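Local coordinates for GCN5-related N-acetyltransferase (Sphaerobacter thermophilus, PDB 3TT2), which probably transfers acyl groups, most likely acetyl from acetyl-CoA, as expected of a GCN5-related N-acetyltransferase whose acceptor substrate is not established, at residues R185-A190 and E221-A226. Numbering follows the deposited sequence.
Sequences RATYEA and ELWLLA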
# COMPACT_ATOMS: atom_id res chain seq x y z
N ARG A 185 -21.62 -10.78 -3.33
CA ARG A 185 -22.20 -9.47 -3.60
C ARG A 185 -22.40 -8.69 -2.31
O ARG A 185 -22.13 -7.50 -2.27
CB ARG A 185 -23.54 -9.61 -4.34
CG ARG A 185 -24.27 -8.28 -4.64
CD ARG A 185 -24.15 -7.86 -6.13
NE ARG A 185 -24.76 -6.55 -6.40
CZ ARG A 185 -24.10 -5.39 -6.37
NH1 ARG A 185 -22.81 -5.36 -6.09
NH2 ARG A 185 -24.74 -4.25 -6.63
N ALA A 186 -22.86 -9.38 -1.27
CA ALA A 186 -23.19 -8.75 -0.00
C ALA A 186 -21.97 -8.15 0.67
O ALA A 186 -22.05 -7.11 1.30
CB ALA A 186 -23.84 -9.75 0.91
N THR A 187 -20.84 -8.85 0.54
CA THR A 187 -19.58 -8.44 1.13
C THR A 187 -19.05 -7.23 0.40
O THR A 187 -18.59 -6.27 1.00
CB THR A 187 -18.53 -9.54 0.98
OG1 THR A 187 -18.79 -10.57 1.94
CG2 THR A 187 -17.15 -8.99 1.22
N TYR A 188 -19.12 -7.31 -0.91
CA TYR A 188 -18.76 -6.19 -1.76
C TYR A 188 -19.52 -4.90 -1.41
O TYR A 188 -18.95 -3.82 -1.43
CB TYR A 188 -19.01 -6.56 -3.21
CG TYR A 188 -19.01 -5.35 -4.09
CD1 TYR A 188 -17.81 -4.73 -4.43
CD2 TYR A 188 -20.20 -4.80 -4.57
CE1 TYR A 188 -17.79 -3.61 -5.23
CE2 TYR A 188 -20.19 -3.68 -5.37
CZ TYR A 188 -18.98 -3.09 -5.69
OH TYR A 188 -18.95 -1.97 -6.49
N GLU A 189 -20.82 -5.01 -1.12
CA GLU A 189 -21.63 -3.83 -0.82
C GLU A 189 -21.21 -3.20 0.50
O GLU A 189 -21.23 -1.99 0.66
CB GLU A 189 -23.11 -4.19 -0.76
CG GLU A 189 -23.72 -4.50 -2.11
CD GLU A 189 -25.16 -4.99 -2.01
OE1 GLU A 189 -25.62 -5.33 -0.89
OE2 GLU A 189 -25.84 -5.03 -3.07
N ALA A 190 -20.84 -4.06 1.44
CA ALA A 190 -20.46 -3.62 2.76
C ALA A 190 -19.11 -2.93 2.70
O ALA A 190 -18.87 -1.97 3.42
CB ALA A 190 -20.42 -4.79 3.70
N GLU A 221 -10.96 -18.44 4.69
CA GLU A 221 -10.69 -18.57 6.11
C GLU A 221 -10.33 -17.20 6.72
O GLU A 221 -10.67 -16.91 7.87
CB GLU A 221 -9.52 -19.54 6.29
CG GLU A 221 -9.65 -20.65 7.34
CD GLU A 221 -8.37 -21.52 7.42
OE1 GLU A 221 -8.32 -22.58 6.76
OE2 GLU A 221 -7.41 -21.14 8.15
N LEU A 222 -9.65 -16.38 5.92
CA LEU A 222 -9.15 -15.06 6.31
C LEU A 222 -10.07 -13.87 5.93
O LEU A 222 -9.72 -12.70 6.15
CB LEU A 222 -7.77 -14.85 5.68
CG LEU A 222 -6.60 -15.83 5.91
CD1 LEU A 222 -5.40 -15.42 5.08
CD2 LEU A 222 -6.23 -15.91 7.37
N TRP A 223 -11.23 -14.16 5.35
CA TRP A 223 -12.21 -13.10 5.13
C TRP A 223 -13.32 -13.18 6.17
O TRP A 223 -14.21 -14.02 6.09
CB TRP A 223 -12.82 -13.22 3.75
CG TRP A 223 -11.98 -12.61 2.72
CD1 TRP A 223 -10.63 -12.45 2.75
CD2 TRP A 223 -12.43 -12.04 1.50
NE1 TRP A 223 -10.21 -11.82 1.61
CE2 TRP A 223 -11.30 -11.55 0.82
CE3 TRP A 223 -13.69 -11.89 0.90
CZ2 TRP A 223 -11.37 -10.93 -0.42
CZ3 TRP A 223 -13.77 -11.27 -0.34
CH2 TRP A 223 -12.62 -10.79 -0.98
N LEU A 224 -13.30 -12.23 7.10
CA LEU A 224 -14.28 -12.23 8.17
C LEU A 224 -15.28 -11.11 8.00
O LEU A 224 -14.94 -10.01 7.56
CB LEU A 224 -13.62 -12.10 9.53
CG LEU A 224 -12.63 -13.19 9.87
CD1 LEU A 224 -12.21 -12.95 11.28
CD2 LEU A 224 -13.26 -14.53 9.76
N LEU A 225 -16.52 -11.42 8.34
CA LEU A 225 -17.61 -10.49 8.26
C LEU A 225 -18.21 -10.38 9.66
O LEU A 225 -18.49 -11.39 10.30
CB LEU A 225 -18.66 -11.02 7.30
CG LEU A 225 -18.20 -11.59 5.95
CD1 LEU A 225 -19.40 -11.97 5.10
CD2 LEU A 225 -17.32 -10.61 5.21
N ALA A 226 -18.38 -9.16 10.16
CA ALA A 226 -19.22 -8.97 11.33
C ALA A 226 -20.67 -8.95 10.85
O ALA A 226 -21.04 -8.19 9.95
CB ALA A 226 -18.85 -7.72 12.07
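T187, on helix 184-194, meets both L225 and W223 of strand 223-228, and it makes every contact of this helix segment with 221-226. Earlier in the helix, E189 OE2 lies above one face of the R185 guanidinium, toward its rim and 3.8 Å from R185 NH2, so this long salt bridge is one of charge alone. A186 packs on I234 of strand 233-243. At T187 the CA-CB bond points toward the strand, and the side chain crosses that of L225 at about a right angle. T187 OG1 faces both methyls of the leucine, 3.5 Å from L225 CD1 and 3.6 Å from L225 CD2. Its chi1 of -77° sets OG1 beside the backbone N, where it hydrogen-bonds D183 O, and leaves CG2 anti to that N. This methyl approaches the indole obliquely, T187 CG2 lying 4.4 Å from W223 CZ3. Y188 points its CB away from the strand, and its ring meets F206 and W209. T187, A186 and A190 set the helix against strands 223-228 and 233-243, within the second GNAT-family region. No hydrogen bond crosses the contact (118 Å² buried, both sides summed): van der Waals contact joins helix to strand, while D183 O, just before the helix, satisfies the buried hydroxyl.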